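Local coordinates for rhamnose ABC transporter, rhamnose-binding protein (Actinomyces odontolyticus ATCC 17982, PDB 5BQ3) that probably binds a carbohydrate, most likely rhamnose, and delivers it to the membrane components of an ABC transporter for uptake, at residues 134-138 with 169-174; 138-142 with 174-178; 156-162 with 191-197. One frame throughout, in Å; residues are numbered along the deposited sequence.

Contact 1. Residues 134-138 with 169-174; sequences SKQVA and AWIKFM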
ATOM      1  N   SER A 134       5.894   7.479  -1.259  1.00 37.49           N
ATOM      2  CA  SER A 134       6.577   7.444   0.040  1.00 37.08           C
ATOM      3  C   SER A 134       6.493   8.769   0.825  1.00 41.40           C
ATOM      4  O   SER A 134       6.069   8.747   1.980  1.00 41.21           O
ATOM      5  CB  SER A 134       8.037   7.047  -0.142  1.00 41.31           C
ATOM      6  OG  SER A 134       8.554   6.450   1.034  1.00 51.34           O
ATOM      7  N   LYS A 135       6.864   9.907   0.201  1.00 38.28           N
ATOM      8  CA  LYS A 135       6.835  11.235   0.830  1.00 38.38           C
ATOM      9  C   LYS A 135       5.397  11.671   1.183  1.00 42.43           C
ATOM     10  O   LYS A 135       5.208  12.410   2.152  1.00 42.69           O
ATOM     11  CB  LYS A 135       7.502  12.279  -0.084  1.00 41.55           C
ATOM     12  CG  LYS A 135       7.862  13.592   0.611  1.00 51.01           C
ATOM     13  CD  LYS A 135       8.332  14.644  -0.383  1.00 61.84           C
ATOM     14  CE  LYS A 135       8.335  16.040   0.195  1.00 73.30           C
ATOM     15  NZ  LYS A 135       9.472  16.261   1.129  1.00 81.79           N
ATOM     16  N   GLN A 136       4.393  11.210   0.411  1.00 38.40           N
ATOM     17  CA  GLN A 136       2.989  11.549   0.644  1.00 37.74           C
ATOM     18  C   GLN A 136       2.446  10.824   1.874  1.00 40.00           C
ATOM     19  O   GLN A 136       1.585  11.377   2.557  1.00 40.39           O
ATOM     20  CB  GLN A 136       2.131  11.247  -0.593  1.00 39.02           C
ATOM     21  CG  GLN A 136       0.802  12.013  -0.645  1.00 45.29           C
ATOM     22  CD  GLN A 136       0.952  13.515  -0.581  1.00 59.42           C
ATOM     23  OE1 GLN A 136       1.655  14.137  -1.384  1.00 57.25           O
ATOM     24  NE2 GLN A 136       0.284  14.131   0.380  1.00 46.93           N
ATOM     25  N   VAL A 137       2.954   9.607   2.168  1.00 34.72           N
ATOM     26  CA  VAL A 137       2.552   8.826   3.349  1.00 33.48           C
ATOM     27  C   VAL A 137       2.962   9.607   4.609  1.00 36.86           C
ATOM     28  O   VAL A 137       2.148   9.788   5.515  1.00 36.98           O
ATOM     29  CB  VAL A 137       3.148   7.388   3.339  1.00 36.32           C
ATOM     30  CG1 VAL A 137       2.801   6.624   4.617  1.00 35.71           C
ATOM     31  CG2 VAL A 137       2.684   6.612   2.118  1.00 35.88           C
ATOM     32  N   ALA A 138       4.211  10.107   4.620  1.00 32.63           N
ATOM     33  CA  ALA A 138       4.811  10.886   5.692  1.00 32.59           C
ATOM     34  C   ALA A 138       4.064  12.191   5.934  1.00 37.84           C
ATOM     35  O   ALA A 138       3.878  12.572   7.089  1.00 37.79           O
ATOM     36  CB  ALA A 138       6.257  11.175   5.355  1.00 33.80           C
ATOM     37  N   ALA A 169      11.979   4.831   5.644  1.00 35.86           N
ATOM     38  CA  ALA A 169      11.843   5.810   4.571  1.00 35.93           C
ATOM     39  C   ALA A 169      10.793   6.864   4.939  1.00 40.15           C
ATOM     40  O   ALA A 169      11.062   8.054   4.774  1.00 40.80           O
ATOM     41  CB  ALA A 169      11.469   5.117   3.266  1.00 36.32           C
ATOM     42  N   TRP A 170       9.618   6.432   5.470  1.00 36.25           N
ATOM     43  CA  TRP A 170       8.527   7.328   5.886  1.00 36.28           C
ATOM     44  C   TRP A 170       8.925   8.178   7.098  1.00 39.31           C
ATOM     45  O   TRP A 170       8.564   9.355   7.143  1.00 39.85           O
ATOM     46  CB  TRP A 170       7.226   6.559   6.201  1.00 34.87           C
ATOM     47  CG  TRP A 170       6.691   5.686   5.099  1.00 35.78           C
ATOM     48  CD1 TRP A 170       6.650   5.971   3.764  1.00 38.97           C
ATOM     49  CD2 TRP A 170       6.021   4.424   5.260  1.00 35.17           C
ATOM     50  NE1 TRP A 170       6.063   4.932   3.075  1.00 38.25           N
ATOM     51  CE2 TRP A 170       5.658   3.974   3.970  1.00 39.22           C
ATOM     52  CE3 TRP A 170       5.717   3.614   6.369  1.00 36.03           C
ATOM     53  CZ2 TRP A 170       5.010   2.749   3.760  1.00 38.19           C
ATOM     54  CZ3 TRP A 170       5.093   2.394   6.157  1.00 37.13           C
ATOM     55  CH2 TRP A 170       4.731   1.979   4.869  1.00 37.71           C
ATOM     56  N   ILE A 171       9.665   7.581   8.070  1.00 34.33           N
ATOM     57  CA  ILE A 171      10.164   8.252   9.281  1.00 34.12           C
ATOM     58  C   ILE A 171      11.181   9.342   8.880  1.00 38.73           C
ATOM     59  O   ILE A 171      11.102  10.451   9.410  1.00 39.31           O
ATOM     60  CB  ILE A 171      10.748   7.231  10.308  1.00 36.98           C
ATOM     61  CG1 ILE A 171       9.619   6.389  10.951  1.00 36.37           C
ATOM     62  CG2 ILE A 171      11.601   7.918  11.395  1.00 38.48           C
ATOM     63  CD1 ILE A 171      10.045   5.023  11.506  1.00 39.48           C
ATOM     64  N   LYS A 172      12.103   9.037   7.933  1.00 34.91           N
ATOM     65  CA  LYS A 172      13.118   9.983   7.446  1.00 35.63           C
ATOM     66  C   LYS A 172      12.452  11.202   6.783  1.00 38.96           C
ATOM     67  O   LYS A 172      12.856  12.327   7.075  1.00 39.73           O
ATOM     68  CB  LYS A 172      14.113   9.296   6.485  1.00 38.77           C
ATOM     69  CG  LYS A 172      15.213  10.199   5.905  1.00 54.79           C
ATOM     70  CD  LYS A 172      16.242  10.670   6.936  1.00 66.36           C
ATOM     71  CE  LYS A 172      17.123  11.757   6.370  1.00 80.21           C
ATOM     72  NZ  LYS A 172      17.942  12.416   7.423  1.00 90.75           N
ATOM     73  N   PHE A 173      11.417  10.987   5.937  1.00 33.79           N
ATOM     74  CA  PHE A 173      10.681  12.086   5.297  1.00 33.59           C
ATOM     75  C   PHE A 173       9.956  12.920   6.355  1.00 36.54           C
ATOM     76  O   PHE A 173       9.930  14.146   6.251  1.00 38.28           O
ATOM     77  CB  PHE A 173       9.686  11.571   4.239  1.00 34.58           C
ATOM     78  CG  PHE A 173      10.257  11.175   2.895  1.00 35.88           C
ATOM     79  CD1 PHE A 173      10.882  12.114   2.081  1.00 39.93           C
ATOM     80  CD2 PHE A 173      10.093   9.887   2.405  1.00 36.67           C
ATOM     81  CE1 PHE A 173      11.386  11.753   0.827  1.00 41.14           C
ATOM     82  CE2 PHE A 173      10.595   9.526   1.151  1.00 39.81           C
ATOM     83  CZ  PHE A 173      11.239  10.461   0.372  1.00 39.06           C
HETATM   84  N   MSE A 174       9.414  12.252   7.397  1.00 29.96           N
HETATM   85  CA  MSE A 174       8.732  12.886   8.529  1.00 28.20           C
HETATM   86  C   MSE A 174       9.687  13.794   9.307  1.00 36.23           C
HETATM   87  O   MSE A 174       9.348  14.949   9.555  1.00 37.41           O
HETATM   88  CB  MSE A 174       8.129  11.828   9.460  1.00 27.68           C
HETATM   89  CG  MSE A 174       6.717  11.421   9.069  1.00 31.42           C
HETATM   90 SE   MSE A 174       5.887  10.242  10.371  0.75 35.09          SE
HETATM   91  CE  MSE A 174       5.775  11.470  11.895  1.00 32.78           C
TER
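Two helices cross here at -63°, their axes 8.2 Å apart, and the small side chain of Ala138 is what lets them come so close. Its methyl group, directed at the other helix, lies 3.4 Å from the carbonyl O of Trp170, while the same Ala138 CB meets Phe173 CB at 3.6 Å and Met174 CG at 3.8 Å; a larger residue would force the backbones apart. Two aromatic rings of 169-174 extend the contact from this point. Trp170, with chi1 in the m well, swings its indole across to the first turn of 134-138, where Val137 CG1 sits 3.8 Å from the centroid of the five-membered ring, almost on its normal: a CH-pi contact that suits a beta-branched, stiff side chain. Phe173, also m, offers a face to Lys135, whose CB lies 3.9 Å from the ring centroid. The lysine is t through its first three torsions, so its methylenes run past the aromatic ring and its ammonium continues to a salt bridge with Glu177. Ser134, small enough to fit between the rings, places OG 3.4 Å from Trp170 CD1 and 3.7 Å from the edge of Phe173 at CE2. The contact thus joins the start of helix 134-149 to helix 165-180, which turns its other side, through Ile171, to Ile157 and Ser159 of strand 153-159.

Contact 2. Residues 138-142 with 174-178; sequences AITML and MEDEI
Build both segments, 138-142 and 174-178, as regular alpha-helix, with phi/psi near -64/-42 and i to i+4 bonds such as Leu142 N to Ala138 O (3.0 Å) and Ile178 N to Met174 O (3.1 Å). Cross the axes at -60° with a closest approach of 9.9 Å, and set Ala138 against Met174, their CA atoms 5.2 Å apart; from there the helices diverge, and longer side chains fill the widening gap. Apolar packing comes first. Met174, a selenomethionine with chi angles m, t, p, lies between three residues of the other helix: its CG is 3.8 Å from Ala138 CB, its SE 3.8 Å from Met141 CE, and its CE 3.8 Å from Leu142 CD2. Met141, likewise selenomethionine, is m, t, m. Leu142, in the m, t rotamer, also brings CD2 to 3.8 Å from Ile178 CD1 (Ile178 is m, t too), and its CD1 packs on the aliphatic Glu177 CB at 3.6 Å. The mixed contact is Ile139 CD1 to Glu177 OE2 at 4.5 Å, with Glu177 m, m. This is helix-helix packing on one side of an alpha/beta domain, where flexible unbranched methionines adapt to an uneven gap. The chemistry implies cohesion by apolar burial and shape, while the buried carboxylate of Glu177 is satisfied beyond these segments, by Lys135 and Asn181.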
ATOM      1  N   ALA A 138       4.211  10.107   4.620  1.00 32.63           N
ATOM      2  CA  ALA A 138       4.811  10.886   5.692  1.00 32.59           C
ATOM      3  C   ALA A 138       4.064  12.191   5.934  1.00 37.84           C
ATOM      4  O   ALA A 138       3.878  12.572   7.089  1.00 37.79           O
ATOM      5  CB  ALA A 138       6.257  11.175   5.355  1.00 33.80           C
ATOM      6  N   ILE A 139       3.633  12.871   4.847  1.00 35.44           N
ATOM      7  CA  ILE A 139       2.897  14.140   4.886  1.00 35.70           C
ATOM      8  C   ILE A 139       1.515  13.896   5.506  1.00 37.48           C
ATOM      9  O   ILE A 139       1.135  14.622   6.428  1.00 38.28           O
ATOM     10  CB  ILE A 139       2.836  14.795   3.471  1.00 39.80           C
ATOM     11  CG1 ILE A 139       4.192  15.450   3.130  1.00 41.18           C
ATOM     12  CG2 ILE A 139       1.693  15.820   3.353  1.00 41.84           C
ATOM     13  CD1 ILE A 139       4.469  15.691   1.639  1.00 51.72           C
ATOM     14  N   THR A 140       0.798  12.850   5.037  1.00 31.57           N
ATOM     15  CA  THR A 140      -0.534  12.453   5.514  1.00 30.79           C
ATOM     16  C   THR A 140      -0.499  12.224   7.024  1.00 33.77           C
ATOM     17  O   THR A 140      -1.338  12.781   7.731  1.00 35.58           O
ATOM     18  CB  THR A 140      -1.028  11.210   4.750  1.00 37.68           C
ATOM     19  OG1 THR A 140      -1.010  11.497   3.351  1.00 38.94           O
ATOM     20  CG2 THR A 140      -2.434  10.770   5.169  1.00 35.38           C
HETATM   21  N   MSE A 141       0.496  11.456   7.511  1.00 26.92           N
HETATM   22  CA  MSE A 141       0.687  11.147   8.926  1.00 25.33           C
HETATM   23  C   MSE A 141       0.983  12.402   9.753  1.00 34.28           C
HETATM   24  O   MSE A 141       0.326  12.599  10.776  1.00 35.46           O
HETATM   25  CB  MSE A 141       1.779  10.105   9.103  1.00 25.34           C
HETATM   26  CG  MSE A 141       1.336   8.744   8.589  1.00 29.42           C
HETATM   27 SE   MSE A 141       2.378   7.302   9.272  0.75 33.30          SE
HETATM   28  CE  MSE A 141       4.070   7.642   8.274  1.00 29.97           C
ATOM     29  N   LEU A 142       1.899  13.280   9.287  1.00 32.26           N
ATOM     30  CA  LEU A 142       2.213  14.545   9.964  1.00 33.03           C
ATOM     31  C   LEU A 142       0.994  15.469  10.017  1.00 37.26           C
ATOM     32  O   LEU A 142       0.818  16.166  11.011  1.00 38.43           O
ATOM     33  CB  LEU A 142       3.369  15.271   9.275  1.00 33.78           C
ATOM     34  CG  LEU A 142       4.768  14.726   9.507  1.00 38.11           C
ATOM     35  CD1 LEU A 142       5.705  15.242   8.449  1.00 38.92           C
ATOM     36  CD2 LEU A 142       5.282  15.076  10.892  1.00 40.22           C
HETATM   37  N   MSE A 174       9.414  12.252   7.397  1.00 29.96           N
HETATM   38  CA  MSE A 174       8.732  12.886   8.529  1.00 28.20           C
HETATM   39  C   MSE A 174       9.687  13.794   9.307  1.00 36.23           C
HETATM   40  O   MSE A 174       9.348  14.949   9.555  1.00 37.41           O
HETATM   41  CB  MSE A 174       8.129  11.828   9.460  1.00 27.68           C
HETATM   42  CG  MSE A 174       6.717  11.421   9.069  1.00 31.42           C
HETATM   43 SE   MSE A 174       5.887  10.242  10.371  0.75 35.09          SE
HETATM   44  CE  MSE A 174       5.775  11.470  11.895  1.00 32.78           C
ATOM     45  N   GLU A 175      10.896  13.284   9.639  1.00 34.65           N
ATOM     46  CA  GLU A 175      11.949  13.997  10.373  1.00 36.28           C
ATOM     47  C   GLU A 175      12.467  15.203   9.581  1.00 43.46           C
ATOM     48  O   GLU A 175      12.740  16.245  10.180  1.00 44.79           O
ATOM     49  CB  GLU A 175      13.111  13.048  10.722  1.00 37.66           C
ATOM     50  CG  GLU A 175      12.783  12.067  11.839  1.00 47.29           C
ATOM     51  CD  GLU A 175      13.864  11.057  12.166  1.00 68.80           C
ATOM     52  OE1 GLU A 175      14.180  10.211  11.299  1.00 67.06           O
ATOM     53  OE2 GLU A 175      14.369  11.086  13.313  1.00 64.78           O
ATOM     54  N   ASP A 176      12.587  15.066   8.247  1.00 41.14           N
ATOM     55  CA  ASP A 176      13.036  16.125   7.339  1.00 42.94           C
ATOM     56  C   ASP A 176      12.012  17.265   7.255  1.00 47.18           C
ATOM     57  O   ASP A 176      12.402  18.430   7.198  1.00 47.81           O
ATOM     58  CB  ASP A 176      13.299  15.559   5.927  1.00 45.12           C
ATOM     59  CG  ASP A 176      14.494  14.627   5.789  1.00 58.44           C
ATOM     60  OD1 ASP A 176      15.429  14.722   6.622  1.00 60.51           O
ATOM     61  OD2 ASP A 176      14.511  13.822   4.829  1.00 63.78           O
ATOM     62  N   GLU A 177      10.708  16.919   7.237  1.00 43.00           N
ATOM     63  CA  GLU A 177       9.590  17.861   7.160  1.00 43.31           C
ATOM     64  C   GLU A 177       9.435  18.657   8.456  1.00 47.37           C
ATOM     65  O   GLU A 177       9.092  19.836   8.400  1.00 48.59           O
ATOM     66  CB  GLU A 177       8.285  17.124   6.838  1.00 43.48           C
ATOM     67  CG  GLU A 177       8.111  16.761   5.371  1.00 52.54           C
ATOM     68  CD  GLU A 177       7.740  17.889   4.425  1.00 72.13           C
ATOM     69  OE1 GLU A 177       7.085  18.859   4.867  1.00 71.06           O
ATOM     70  OE2 GLU A 177       8.075  17.779   3.224  1.00 67.63           O
ATOM     71  N   ILE A 178       9.693  18.020   9.614  1.00 42.65           N
ATOM     72  CA  ILE A 178       9.627  18.661  10.935  1.00 42.69           C
ATOM     73  C   ILE A 178      10.726  19.744  11.026  1.00 49.27           C
ATOM     74  O   ILE A 178      10.465  20.842  11.522  1.00 50.46           O
ATOM     75  CB  ILE A 178       9.727  17.593  12.067  1.00 43.93           C
ATOM     76  CG1 ILE A 178       8.405  16.804  12.177  1.00 42.26           C
ATOM     77  CG2 ILE A 178      10.113  18.214  13.424  1.00 45.54           C
ATOM     78  CD1 ILE A 178       8.511  15.418  12.799  1.00 43.79           C
TER

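Contact 3. Residues 156-162 with 191-197; sequences AILSATA and AKVYGDD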
ATOM      1  N   ALA A 156       5.627  10.373  19.834  1.00 30.82           N
ATOM      2  CA  ALA A 156       6.482   9.184  19.824  1.00 30.20           C
ATOM      3  C   ALA A 156       6.157   8.300  18.618  1.00 33.38           C
ATOM      4  O   ALA A 156       4.995   8.193  18.237  1.00 32.93           O
ATOM      5  CB  ALA A 156       6.307   8.399  21.112  1.00 31.20           C
ATOM      6  N   ILE A 157       7.180   7.672  18.014  1.00 29.75           N
ATOM      7  CA  ILE A 157       6.990   6.799  16.852  1.00 28.72           C
ATOM      8  C   ILE A 157       7.171   5.329  17.271  1.00 32.92           C
ATOM      9  O   ILE A 157       8.196   4.973  17.850  1.00 32.85           O
ATOM     10  CB  ILE A 157       7.921   7.197  15.661  1.00 31.40           C
ATOM     11  CG1 ILE A 157       7.649   8.656  15.198  1.00 31.80           C
ATOM     12  CG2 ILE A 157       7.779   6.210  14.481  1.00 30.76           C
ATOM     13  CD1 ILE A 157       8.758   9.308  14.378  1.00 38.28           C
ATOM     14  N   LEU A 158       6.153   4.492  16.985  1.00 29.73           N
ATOM     15  CA  LEU A 158       6.157   3.050  17.228  1.00 29.82           C
ATOM     16  C   LEU A 158       6.155   2.367  15.861  1.00 35.51           C
ATOM     17  O   LEU A 158       5.096   2.153  15.261  1.00 35.45           O
ATOM     18  CB  LEU A 158       4.967   2.607  18.109  1.00 29.98           C
ATOM     19  CG  LEU A 158       5.080   1.204  18.740  1.00 34.32           C
ATOM     20  CD1 LEU A 158       4.635   1.216  20.169  1.00 34.95           C
ATOM     21  CD2 LEU A 158       4.275   0.182  17.968  1.00 36.26           C
ATOM     22  N   SER A 159       7.360   2.078  15.351  1.00 32.76           N
ATOM     23  CA  SER A 159       7.579   1.481  14.036  1.00 32.55           C
ATOM     24  C   SER A 159       7.586  -0.062  14.083  1.00 37.93           C
ATOM     25  O   SER A 159       7.342  -0.654  15.140  1.00 37.83           O
ATOM     26  CB  SER A 159       8.896   1.994  13.466  1.00 36.51           C
ATOM     27  OG  SER A 159       9.002   1.701  12.085  1.00 45.56           O
ATOM     28  N   ALA A 160       7.853  -0.706  12.926  1.00 35.33           N
ATOM     29  CA  ALA A 160       7.948  -2.160  12.771  1.00 35.83           C
ATOM     30  C   ALA A 160       9.343  -2.622  13.240  1.00 41.19           C
ATOM     31  O   ALA A 160       9.696  -2.346  14.385  1.00 41.39           O
ATOM     32  CB  ALA A 160       7.695  -2.536  11.319  1.00 36.21           C
ATOM     33  N   THR A 161      10.136  -3.307  12.388  1.00 38.14           N
ATOM     34  CA  THR A 161      11.508  -3.696  12.740  1.00 38.72           C
ATOM     35  C   THR A 161      12.416  -2.479  12.561  1.00 42.95           C
ATOM     36  O   THR A 161      12.062  -1.549  11.830  1.00 41.10           O
ATOM     37  CB  THR A 161      12.014  -4.888  11.907  1.00 44.44           C
ATOM     38  OG1 THR A 161      11.762  -4.655  10.522  1.00 44.51           O
ATOM     39  CG2 THR A 161      11.424  -6.210  12.341  1.00 42.90           C
ATOM     40  N   ALA A 162      13.587  -2.490  13.213  1.00 41.26           N
ATOM     41  CA  ALA A 162      14.569  -1.409  13.132  1.00 41.56           C
ATOM     42  C   ALA A 162      15.135  -1.226  11.710  1.00 46.27           C
ATOM     43  O   ALA A 162      15.468  -0.103  11.330  1.00 45.30           O
ATOM     44  CB  ALA A 162      15.701  -1.673  14.107  1.00 43.63           C
ATOM     45  N   ALA A 191      10.543  10.020  21.091  1.00 30.31           N
ATOM     46  CA  ALA A 191      10.885   8.598  21.132  1.00 30.03           C
ATOM     47  C   ALA A 191      10.679   7.907  19.783  1.00 33.80           C
ATOM     48  O   ALA A 191       9.800   8.294  19.009  1.00 32.73           O
ATOM     49  CB  ALA A 191      10.063   7.886  22.197  1.00 30.73           C
ATOM     50  N   LYS A 192      11.490   6.864  19.525  1.00 31.16           N
ATOM     51  CA  LYS A 192      11.452   6.012  18.337  1.00 30.74           C
ATOM     52  C   LYS A 192      11.640   4.560  18.780  1.00 37.10           C
ATOM     53  O   LYS A 192      12.775   4.102  18.960  1.00 37.90           O
ATOM     54  CB  LYS A 192      12.513   6.432  17.304  1.00 32.78           C
ATOM     55  CG  LYS A 192      12.123   7.642  16.461  1.00 41.10           C
ATOM     56  CD  LYS A 192      12.648   7.531  15.029  1.00 48.46           C
ATOM     57  CE  LYS A 192      14.049   8.051  14.861  1.00 56.50           C
ATOM     58  NZ  LYS A 192      14.590   7.729  13.516  1.00 64.36           N
ATOM     59  N   VAL A 193      10.520   3.855  19.016  1.00 34.24           N
ATOM     60  CA  VAL A 193      10.517   2.459  19.473  1.00 34.82           C
ATOM     61  C   VAL A 193      10.138   1.517  18.322  1.00 39.00           C
ATOM     62  O   VAL A 193       9.520   1.949  17.347  1.00 37.27           O
ATOM     63  CB  VAL A 193       9.632   2.221  20.722  1.00 39.05           C
ATOM     64  CG1 VAL A 193      10.238   2.881  21.956  1.00 39.50           C
ATOM     65  CG2 VAL A 193       8.192   2.678  20.497  1.00 38.32           C
ATOM     66  N   TYR A 194      10.518   0.231  18.439  1.00 37.47           N
ATOM     67  CA  TYR A 194      10.281  -0.763  17.396  1.00 37.36           C
ATOM     68  C   TYR A 194       9.527  -1.987  17.932  1.00 42.58           C
ATOM     69  O   TYR A 194      10.002  -2.674  18.841  1.00 43.29           O
ATOM     70  CB  TYR A 194      11.614  -1.168  16.740  1.00 38.82           C
ATOM     71  CG  TYR A 194      12.355   0.011  16.142  1.00 40.23           C
ATOM     72  CD1 TYR A 194      11.973   0.552  14.917  1.00 41.31           C
ATOM     73  CD2 TYR A 194      13.409   0.616  16.820  1.00 41.92           C
ATOM     74  CE1 TYR A 194      12.626   1.659  14.378  1.00 42.44           C
ATOM     75  CE2 TYR A 194      14.071   1.724  16.292  1.00 43.01           C
ATOM     76  CZ  TYR A 194      13.677   2.241  15.067  1.00 50.06           C
ATOM     77  OH  TYR A 194      14.326   3.329  14.533  1.00 51.70           O
ATOM     78  N   GLY A 195       8.349  -2.223  17.358  1.00 39.49           N
ATOM     79  CA  GLY A 195       7.464  -3.330  17.709  1.00 40.47           C
ATOM     80  C   GLY A 195       7.723  -4.612  16.941  1.00 46.30           C
ATOM     81  O   GLY A 195       7.099  -5.638  17.224  1.00 47.02           O
ATOM     82  N   ASP A 196       8.638  -4.550  15.945  1.00 43.17           N
ATOM     83  CA  ASP A 196       9.099  -5.643  15.080  1.00 43.73           C
ATOM     84  C   ASP A 196       7.950  -6.388  14.351  1.00 47.89           C
ATOM     85  O   ASP A 196       8.090  -7.578  14.060  1.00 48.56           O
ATOM     86  CB  ASP A 196       9.974  -6.637  15.881  1.00 46.97           C
ATOM     87  CG  ASP A 196      11.225  -6.030  16.498  1.00 57.38           C
ATOM     88  OD1 ASP A 196      11.845  -5.151  15.853  1.00 57.11           O
ATOM     89  OD2 ASP A 196      11.604  -6.458  17.607  1.00 65.48           O
ATOM     90  N   ASP A 197       6.845  -5.671  14.016  1.00 43.72           N
ATOM     91  CA  ASP A 197       5.631  -6.183  13.346  1.00 43.53           C
ATOM     92  C   ASP A 197       5.017  -7.378  14.119  1.00 48.33           C
ATOM     93  O   ASP A 197       4.408  -8.273  13.523  1.00 48.11           O
ATOM     94  CB  ASP A 197       5.897  -6.559  11.870  1.00 45.40           C
ATOM     95  CG  ASP A 197       5.667  -5.449  10.861  1.00 58.24           C
ATOM     96  OD1 ASP A 197       4.667  -4.705  11.007  1.00 59.43           O
ATOM     97  OD2 ASP A 197       6.451  -5.358   9.892  1.00 64.93           O
TER
HETATM   98  O   HOH W   1       9.171  -5.170   9.805  1.00 39.67           O
HETATM   99  O   HOH W   2      14.412  -4.711  15.024  1.00 60.61           O
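Small and branched apolar side chains form the centre of this parallel strand pair, part of a right-handed beta-alpha-beta unit of the periplasmic binding protein fold. Ala156 CB meets Ala191 CB and Leu158 CD1 meets Val193 CG2, both at 3.9 Å; this face packs against helix 199-212 through Ala156, Ala191 and Val193, while Leu158 reaches Thr230 of helix 224-236. Ile157 and Ser159 face helix 165-180. The backbone ladder runs Ile157 N to Ala191 O, Ser159 N to Val193 O and Gly195 N to Ser159 O (2.9 Å each), with Val193 N to Ile157 O (2.8 Å). At Gly195 a CB would crowd Ser159 O at 3.5 Å. Beyond, Asp196 N bonds Ala160 O weakly (2.9 Å). Ala162 CA sits over one face of the Tyr194 ring, 3.9 Å from its centroid, in CH-pi contact. At the polar edge Asp197 bonds Thr223 through OD1, and its OD2 takes a water that also bonds Thr161 OG1 (2.7 Å each); another links Ala162 N (3.0 Å) to Asp196 OD1 (2.7 Å).

Contacts 1 and 2 are successive parts of one interface between helices 134-149 and 165-180: they share Ala138 and Met174, their centres are about 6 Å apart, and the Lys135-Glu177 salt bridge spans them. Contact 1 is partly exposed and uses aromatic rings; contact 2 is buried and relies on aliphatic and selenomethionine side chains. Contact 3, whose centre is about 15 Å from that of contact 1, instead pairs two strands by backbone hydrogen bonds; it is partly buried, with 156-159 inside and Lys192, Ala162 and Asp197 exposed. Helix 165-180 carries one side of contacts 1 and 2 and is the crossover between the strands of contact 3, where Glu175 makes a long, weak ion pair with Lys192.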